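Local structure of arylalkylamine N-Acetyltransferase like 5b (4FD4) at residues A[57-65]-A[143-154]; A[106-117]-A[184-195]. The protein probably catalyses the transfer of acetyl or longer acyl groups from coenzyme A thioesters to arylalkylamines such as serotonin and dopamine. One frame throughout, in Å; residues are numbered along the deposited sequence.

Contact 1: A[57-65]-A[143-154]; sequences EQGTVVVAE and LGQRLLQFQMDL
Val62 of strand 61-65 packs against Leu147, Phe150 and Gln151 of helix 143-154, a clear example of how the GNAT fold lays a helix against its central sheet, roughly antiparallel to the strand. The short axes of the two elements are 9.1 Å apart at closest approach. The start of this helix, as in other GNAT enzymes, probably belongs to the loop-and-helix turn that receives the coenzyme A pyrophosphate.

The aromatic contact falls to the two methyls of Val62. CG1 sits over one face of the Phe150 ring, displaced toward the rim, 4.0 Å from the centroid, a CH-pi contact. CG2, on the same side of the ring, overhangs its rim, 3.5 Å from Phe150 CD2. The phenyl can receive both methyls because CG of Phe150 lies anti to its backbone N (chi1 -172°), which swings the ring out toward the strand.

Apolar packing continues along the helix one turn earlier and one turn earlier again. Leu147 CD2 reaches Val62 CG1 at 3.8 Å, the two side chains sliding past each other, while Leu143 CD2 meets Ala64 CB at 4.0 Å. Leu147 also rests on Leu9 of strand 7-11 and on Leu132 and Val134 of strand 126-134, so it is buried against the sheet.

One polar side chain bridges the two elements. Bent at chi2 (-76°), Gln151 lays the flat of its amide against Val62 CG2, 3.7 Å from CD, its oxygen taken by Tyr127 OH. NE2 has two partners, Ser76 OG and Thr60 O. It stands 3.3 Å from Thr60 O with a nearly straight N-H (173°); the oxygen lies in the amide plane, whereas NE2 sits well above the plane of the Thr60 carbonyl.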
# COMPACT_ATOMS: atom_id res chain seq x y z
N GLU A 57 12.54 -1.91 8.96
CA GLU A 57 13.75 -1.27 9.47
C GLU A 57 13.66 0.25 9.38
O GLU A 57 14.28 0.96 10.18
CB GLU A 57 14.99 -1.79 8.74
CG GLU A 57 15.12 -1.31 7.30
CD GLU A 57 16.12 -2.14 6.49
OE1 GLU A 57 15.81 -2.50 5.33
OE2 GLU A 57 17.21 -2.44 7.03
N GLN A 58 12.89 0.76 8.42
CA GLN A 58 12.76 2.22 8.26
C GLN A 58 11.82 2.86 9.28
O GLN A 58 11.66 4.09 9.29
CB GLN A 58 12.29 2.56 6.84
CG GLN A 58 13.18 1.98 5.74
CD GLN A 58 12.68 2.28 4.34
OE1 GLN A 58 12.14 3.36 4.07
NE2 GLN A 58 12.89 1.34 3.42
N GLY A 59 11.20 2.05 10.14
CA GLY A 59 10.30 2.55 11.18
C GLY A 59 9.00 3.13 10.65
O GLY A 59 8.37 3.96 11.32
N THR A 60 8.57 2.70 9.47
CA THR A 60 7.32 3.22 8.90
C THR A 60 6.27 2.11 8.67
O THR A 60 5.37 2.23 7.83
CB THR A 60 7.60 4.02 7.62
OG1 THR A 60 8.28 3.20 6.67
CG2 THR A 60 8.48 5.22 7.94
N VAL A 61 6.43 1.02 9.43
CA VAL A 61 5.43 -0.04 9.47
C VAL A 61 4.69 0.07 10.79
O VAL A 61 5.29 -0.01 11.87
CB VAL A 61 6.08 -1.43 9.31
CG1 VAL A 61 5.07 -2.53 9.59
CG2 VAL A 61 6.65 -1.58 7.90
N VAL A 62 3.38 0.30 10.70
CA VAL A 62 2.57 0.46 11.89
C VAL A 62 1.69 -0.77 12.07
O VAL A 62 1.11 -1.27 11.11
CB VAL A 62 1.64 1.69 11.82
CG1 VAL A 62 0.79 1.78 13.09
CG2 VAL A 62 2.44 2.97 11.62
N VAL A 63 1.60 -1.26 13.30
CA VAL A 63 0.81 -2.43 13.56
C VAL A 63 -0.24 -2.08 14.60
O VAL A 63 -0.04 -1.18 15.45
CB VAL A 63 1.66 -3.61 14.04
CG1 VAL A 63 2.52 -4.16 12.89
CG2 VAL A 63 2.52 -3.19 15.22
N ALA A 64 -1.36 -2.78 14.47
CA ALA A 64 -2.41 -2.77 15.48
C ALA A 64 -2.34 -4.15 16.12
O ALA A 64 -2.41 -5.19 15.43
CB ALA A 64 -3.77 -2.54 14.84
N GLU A 65 -2.19 -4.14 17.44
CA GLU A 65 -1.88 -5.32 18.23
C GLU A 65 -2.95 -5.55 19.30
O GLU A 65 -3.40 -4.61 19.95
CB GLU A 65 -0.52 -5.11 18.90
CG GLU A 65 -0.01 -6.22 19.80
CD GLU A 65 1.35 -5.87 20.42
OE1 GLU A 65 2.19 -6.78 20.58
OE2 GLU A 65 1.57 -4.69 20.75
N LEU A 143 -10.43 0.54 13.47
CA LEU A 143 -9.05 0.09 13.23
C LEU A 143 -8.42 0.68 11.98
O LEU A 143 -7.29 1.16 12.01
CB LEU A 143 -8.95 -1.44 13.19
CG LEU A 143 -8.61 -2.14 14.50
CD1 LEU A 143 -8.09 -3.54 14.21
CD2 LEU A 143 -7.58 -1.33 15.30
N GLY A 144 -9.15 0.63 10.87
CA GLY A 144 -8.65 1.19 9.62
C GLY A 144 -8.37 2.66 9.79
O GLY A 144 -7.30 3.17 9.41
N GLN A 145 -9.33 3.37 10.39
CA GLN A 145 -9.17 4.81 10.56
C GLN A 145 -8.02 5.11 11.50
O GLN A 145 -7.28 6.07 11.28
CB GLN A 145 -10.47 5.48 11.04
CG GLN A 145 -10.34 6.99 11.26
CD GLN A 145 -11.62 7.64 11.78
OE1 GLN A 145 -12.67 7.00 11.88
NE2 GLN A 145 -11.53 8.94 12.11
N ARG A 146 -7.86 4.31 12.55
CA ARG A 146 -6.76 4.53 13.50
C ARG A 146 -5.38 4.25 12.89
O ARG A 146 -4.41 4.96 13.19
CB ARG A 146 -6.96 3.74 14.79
CG ARG A 146 -8.06 4.31 15.68
CD ARG A 146 -8.45 3.32 16.75
NE ARG A 146 -7.42 3.12 17.75
CZ ARG A 146 -7.45 2.17 18.68
NH1 ARG A 146 -8.48 1.32 18.73
NH2 ARG A 146 -6.46 2.06 19.55
N LEU A 147 -5.30 3.23 12.04
CA LEU A 147 -4.05 2.95 11.31
C LEU A 147 -3.69 4.09 10.37
O LEU A 147 -2.55 4.58 10.39
CB LEU A 147 -4.15 1.66 10.51
CG LEU A 147 -3.95 0.36 11.28
CD1 LEU A 147 -4.30 -0.84 10.40
CD2 LEU A 147 -2.50 0.29 11.78
N LEU A 148 -4.64 4.52 9.55
CA LEU A 148 -4.38 5.60 8.60
C LEU A 148 -4.06 6.89 9.33
O LEU A 148 -3.17 7.63 8.94
CB LEU A 148 -5.59 5.81 7.68
CG LEU A 148 -5.41 6.23 6.21
CD1 LEU A 148 -6.50 7.22 5.79
CD2 LEU A 148 -4.03 6.76 5.86
N GLN A 149 -4.80 7.17 10.39
CA GLN A 149 -4.55 8.39 11.16
C GLN A 149 -3.17 8.32 11.79
O GLN A 149 -2.48 9.33 11.88
CB GLN A 149 -5.58 8.60 12.26
CG GLN A 149 -5.32 9.90 13.03
CD GLN A 149 -5.63 11.10 12.17
OE1 GLN A 149 -6.74 11.24 11.67
NE2 GLN A 149 -4.63 11.96 11.94
N PHE A 150 -2.79 7.14 12.25
CA PHE A 150 -1.48 6.98 12.87
C PHE A 150 -0.43 7.29 11.80
O PHE A 150 0.53 8.02 12.08
CB PHE A 150 -1.33 5.57 13.49
CG PHE A 150 -0.06 5.39 14.31
CD1 PHE A 150 -0.14 5.14 15.68
CD2 PHE A 150 1.20 5.45 13.71
CE1 PHE A 150 1.03 4.96 16.46
CE2 PHE A 150 2.37 5.27 14.48
CZ PHE A 150 2.28 5.03 15.84
N GLN A 151 -0.62 6.78 10.59
CA GLN A 151 0.36 7.05 9.51
C GLN A 151 0.42 8.55 9.18
O GLN A 151 1.49 9.11 8.93
CB GLN A 151 0.06 6.21 8.27
CG GLN A 151 0.40 4.71 8.40
CD GLN A 151 1.90 4.42 8.29
OE1 GLN A 151 2.73 5.28 8.57
NE2 GLN A 151 2.24 3.19 7.89
N MET A 152 -0.74 9.21 9.17
CA MET A 152 -0.76 10.66 8.96
C MET A 152 0.02 11.42 10.04
O MET A 152 0.84 12.27 9.75
CB MET A 152 -2.20 11.18 8.90
CG MET A 152 -2.94 10.87 7.62
SD MET A 152 -4.72 11.22 7.77
CE MET A 152 -5.21 11.14 6.04
N ASP A 153 -0.27 11.10 11.30
CA ASP A 153 0.37 11.76 12.44
C ASP A 153 1.87 11.55 12.43
O ASP A 153 2.65 12.48 12.68
CB ASP A 153 -0.22 11.21 13.75
CG ASP A 153 -1.68 11.56 13.92
OD1 ASP A 153 -2.16 12.47 13.21
OD2 ASP A 153 -2.36 10.94 14.77
N LEU A 154 2.27 10.32 12.13
CA LEU A 154 3.67 9.93 12.12
C LEU A 154 4.42 10.64 11.00
O LEU A 154 5.49 11.22 11.22
CB LEU A 154 3.78 8.41 11.95
CG LEU A 154 5.19 7.84 11.98
CD1 LEU A 154 5.83 8.08 13.35
CD2 LEU A 154 5.17 6.35 11.67

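Contact 2: A[106-117]-A[184-195]; sequences KLLALLERTADV and ISQLALGDYRDE
Through Leu107, Leu110 and Leu111, helix 106-115 packs on Leu187 and Tyr192, its axis 8.5 Å from that of strand 184-188 and inclined at 149° to it, nearly antiparallel. The Tyr192 ring is held from two directions: Leu107 CD1 lies over one face, 4.0 Å from the centroid in a CH-pi contact, while Leu110 CD2 abuts the ring edge in its plane, 3.4 Å from CE1. Leu187 packs beside the ring, CD1 3.7 Å from Leu110 CD2 and CB against Leu111 CD2. Toward the C-terminal end of the helix, Thr114 turns CG2 toward Ser185 OG (3.4 Å), its own OG1 being bonded to Leu110 O; two turns earlier, the extended Lys106 reaches Glu195, with NZ 3.3 Å from OE2, a salt bridge whose hydrogen bond is weak. A water bonds Asp194 OD2 and, weakly, Lys106 NZ. Ile184 puts CD1 against Val117 CG2.

Strand 184-188 forms one margin of the sheet and pairs with strand 209-216, where Ile184 and Ser185 together face Thr212 in a classic beta bulge. Phe201 and Ile34 of helix 33-37 also touch Leu107, and Met89 of helix 85-95 touches Leu108 and Glu112 of helix 99-115.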
# COMPACT_ATOMS: atom_id res chain seq x y z
N LYS A 106 5.64 -2.50 -12.31
CA LYS A 106 5.30 -1.58 -13.41
C LYS A 106 3.96 -0.92 -13.23
O LYS A 106 3.82 0.29 -13.49
CB LYS A 106 5.33 -2.30 -14.76
CG LYS A 106 6.71 -2.75 -15.20
CD LYS A 106 6.56 -3.66 -16.41
CE LYS A 106 7.88 -4.23 -16.85
NZ LYS A 106 7.71 -5.01 -18.10
N LEU A 107 2.96 -1.68 -12.80
CA LEU A 107 1.66 -1.08 -12.47
C LEU A 107 1.74 0.01 -11.39
O LEU A 107 1.16 1.10 -11.54
CB LEU A 107 0.66 -2.16 -12.07
CG LEU A 107 -0.66 -1.67 -11.47
CD1 LEU A 107 -1.46 -0.82 -12.46
CD2 LEU A 107 -1.48 -2.87 -11.02
N LEU A 108 2.44 -0.28 -10.30
CA LEU A 108 2.62 0.67 -9.20
C LEU A 108 3.33 1.93 -9.67
O LEU A 108 2.96 3.05 -9.31
CB LEU A 108 3.44 0.03 -8.08
CG LEU A 108 2.79 -1.15 -7.36
CD1 LEU A 108 3.74 -1.73 -6.29
CD2 LEU A 108 1.48 -0.73 -6.75
N ALA A 109 4.38 1.72 -10.47
CA ALA A 109 5.12 2.81 -11.08
C ALA A 109 4.18 3.69 -11.91
O ALA A 109 4.24 4.91 -11.84
CB ALA A 109 6.26 2.27 -11.95
N LEU A 110 3.30 3.07 -12.69
CA LEU A 110 2.35 3.83 -13.51
C LEU A 110 1.43 4.65 -12.62
O LEU A 110 1.16 5.83 -12.89
CB LEU A 110 1.51 2.89 -14.38
CG LEU A 110 0.25 3.48 -15.04
CD1 LEU A 110 0.60 4.60 -16.01
CD2 LEU A 110 -0.50 2.37 -15.78
N LEU A 111 0.94 4.02 -11.55
CA LEU A 111 0.06 4.71 -10.62
C LEU A 111 0.76 5.94 -10.07
O LEU A 111 0.19 7.05 -10.03
CB LEU A 111 -0.38 3.78 -9.49
CG LEU A 111 -1.34 2.66 -9.90
CD1 LEU A 111 -1.31 1.54 -8.89
CD2 LEU A 111 -2.75 3.21 -10.08
N GLU A 112 2.02 5.76 -9.67
CA GLU A 112 2.77 6.84 -9.04
C GLU A 112 3.06 7.96 -10.03
O GLU A 112 2.94 9.15 -9.71
CB GLU A 112 4.07 6.31 -8.42
CG GLU A 112 4.76 7.34 -7.56
CD GLU A 112 6.02 6.82 -6.89
OE1 GLU A 112 6.10 5.61 -6.54
OE2 GLU A 112 6.94 7.64 -6.70
N ARG A 113 3.42 7.57 -11.24
CA ARG A 113 3.78 8.51 -12.30
C ARG A 113 2.58 9.34 -12.69
O ARG A 113 2.69 10.54 -12.91
CB ARG A 113 4.31 7.75 -13.51
CG ARG A 113 5.21 8.59 -14.41
CD ARG A 113 5.46 7.90 -15.74
NE ARG A 113 6.18 6.63 -15.62
CZ ARG A 113 7.51 6.53 -15.52
NH1 ARG A 113 8.07 5.33 -15.43
NH2 ARG A 113 8.27 7.62 -15.49
N THR A 114 1.41 8.70 -12.76
CA THR A 114 0.19 9.39 -13.16
C THR A 114 -0.27 10.34 -12.07
O THR A 114 -0.71 11.46 -12.36
CB THR A 114 -0.95 8.39 -13.46
OG1 THR A 114 -0.59 7.56 -14.57
CG2 THR A 114 -2.22 9.14 -13.80
N ALA A 115 -0.17 9.90 -10.82
CA ALA A 115 -0.59 10.74 -9.71
C ALA A 115 0.30 11.96 -9.63
O ALA A 115 -0.18 13.07 -9.43
CB ALA A 115 -0.56 9.96 -8.41
N ASP A 116 1.61 11.75 -9.78
CA ASP A 116 2.58 12.84 -9.75
C ASP A 116 2.38 13.75 -8.54
O ASP A 116 2.36 14.97 -8.68
CB ASP A 116 2.47 13.67 -11.03
CG ASP A 116 3.60 14.68 -11.17
OD1 ASP A 116 3.41 15.69 -11.89
OD2 ASP A 116 4.67 14.47 -10.55
N VAL A 117 2.23 13.17 -7.35
CA VAL A 117 1.97 13.96 -6.15
C VAL A 117 2.98 15.10 -5.94
O VAL A 117 2.59 16.26 -5.72
CB VAL A 117 1.92 13.07 -4.89
CG1 VAL A 117 1.84 13.94 -3.63
CG2 VAL A 117 0.75 12.12 -4.96
N ILE A 184 -7.01 12.09 -6.61
CA ILE A 184 -6.56 12.92 -7.72
C ILE A 184 -6.38 12.14 -9.02
O ILE A 184 -6.26 12.73 -10.10
CB ILE A 184 -5.24 13.61 -7.39
CG1 ILE A 184 -4.22 12.58 -6.90
CG2 ILE A 184 -5.45 14.72 -6.36
CD1 ILE A 184 -2.87 13.17 -6.59
N SER A 185 -6.34 10.82 -8.91
CA SER A 185 -6.16 9.97 -10.08
C SER A 185 -6.75 8.59 -9.81
O SER A 185 -6.82 8.16 -8.66
CB SER A 185 -4.67 9.88 -10.43
OG SER A 185 -4.40 8.73 -11.21
N GLN A 186 -7.20 7.91 -10.86
CA GLN A 186 -7.69 6.54 -10.72
C GLN A 186 -7.41 5.69 -11.95
O GLN A 186 -7.11 6.22 -13.02
CB GLN A 186 -9.19 6.52 -10.37
CG GLN A 186 -10.02 7.62 -11.00
CD GLN A 186 -11.48 7.52 -10.60
OE1 GLN A 186 -12.12 6.48 -10.78
NE2 GLN A 186 -12.01 8.61 -10.06
N LEU A 187 -7.51 4.38 -11.78
CA LEU A 187 -7.20 3.45 -12.85
C LEU A 187 -8.05 2.20 -12.73
O LEU A 187 -8.00 1.48 -11.72
CB LEU A 187 -5.71 3.08 -12.83
CG LEU A 187 -5.24 1.85 -13.64
CD1 LEU A 187 -3.87 2.07 -14.27
CD2 LEU A 187 -5.20 0.62 -12.77
N ALA A 188 -8.84 1.94 -13.77
CA ALA A 188 -9.60 0.71 -13.85
C ALA A 188 -8.63 -0.45 -14.06
O ALA A 188 -7.92 -0.51 -15.06
CB ALA A 188 -10.61 0.78 -14.98
N LEU A 189 -8.60 -1.37 -13.10
CA LEU A 189 -7.66 -2.48 -13.10
C LEU A 189 -7.72 -3.34 -14.37
O LEU A 189 -6.69 -3.66 -14.96
CB LEU A 189 -7.90 -3.37 -11.88
CG LEU A 189 -6.70 -3.67 -10.99
CD1 LEU A 189 -6.96 -4.91 -10.16
CD2 LEU A 189 -5.45 -3.84 -11.82
N GLY A 190 -8.93 -3.72 -14.78
CA GLY A 190 -9.10 -4.56 -15.96
C GLY A 190 -8.74 -3.86 -17.25
O GLY A 190 -8.49 -4.50 -18.28
N ASP A 191 -8.70 -2.53 -17.22
CA ASP A 191 -8.31 -1.76 -18.40
C ASP A 191 -6.78 -1.60 -18.52
O ASP A 191 -6.29 -1.12 -19.54
CB ASP A 191 -9.00 -0.40 -18.41
CG ASP A 191 -10.50 -0.51 -18.63
OD1 ASP A 191 -10.96 -1.56 -19.12
OD2 ASP A 191 -11.22 0.47 -18.32
N TYR A 192 -6.05 -2.00 -17.48
CA TYR A 192 -4.59 -1.89 -17.51
C TYR A 192 -3.96 -2.75 -18.60
O TYR A 192 -4.34 -3.92 -18.78
CB TYR A 192 -3.95 -2.23 -16.15
CG TYR A 192 -2.43 -2.22 -16.19
CD1 TYR A 192 -1.73 -1.02 -16.22
CD2 TYR A 192 -1.71 -3.40 -16.22
CE1 TYR A 192 -0.33 -0.99 -16.27
CE2 TYR A 192 -0.31 -3.39 -16.28
CZ TYR A 192 0.36 -2.18 -16.30
OH TYR A 192 1.73 -2.16 -16.35
N ARG A 193 -3.01 -2.16 -19.32
CA ARG A 193 -2.24 -2.84 -20.34
C ARG A 193 -0.78 -2.46 -20.17
O ARG A 193 -0.47 -1.28 -20.05
CB ARG A 193 -2.69 -2.38 -21.73
CG ARG A 193 -4.12 -2.74 -22.09
CD ARG A 193 -4.29 -4.24 -22.18
NE ARG A 193 -5.64 -4.57 -22.60
CZ ARG A 193 -6.68 -4.62 -21.77
NH1 ARG A 193 -6.51 -4.37 -20.48
NH2 ARG A 193 -7.89 -4.92 -22.23
N ASP A 194 0.14 -3.42 -20.15
CA ASP A 194 1.55 -3.07 -20.08
C ASP A 194 2.06 -2.59 -21.46
O ASP A 194 1.25 -2.39 -22.38
CB ASP A 194 2.40 -4.21 -19.51
CG ASP A 194 2.51 -5.39 -20.45
OD1 ASP A 194 1.91 -5.35 -21.54
OD2 ASP A 194 3.20 -6.37 -20.08
N GLU A 195 3.37 -2.39 -21.60
CA GLU A 195 3.93 -1.87 -22.85
C GLU A 195 3.80 -2.87 -24.01
O GLU A 195 3.87 -2.49 -25.18
CB GLU A 195 5.38 -1.42 -22.66
CG GLU A 195 6.42 -2.53 -22.71
CD GLU A 195 6.59 -3.24 -21.37
OE1 GLU A 195 5.93 -2.84 -20.39
OE2 GLU A 195 7.39 -4.20 -21.31
O HOH W 1 4.52 -5.82 -17.42

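In the fold
The two contacts illustrate how one mixed sheet can carry helices at widely separated places. Contact 1 uses the strand next to one outermost strand, contact 2 the outermost strand at the other side, so they lie on opposite sides of the chain's centre. Their centres are 25 Å apart and their nearest atoms about 12 Å apart, without touching. Along the chain their segments alternate. Strands 71-81, 126-134, 162-167 and 209-216 lie between them; acyl-coenzyme A in GNAT enzymes generally enters where the middle two splay apart, as is probable here. A glycerol, probably from the crystallisation liquor, sits about 4 Å from the side chain of Val117 in contact 2.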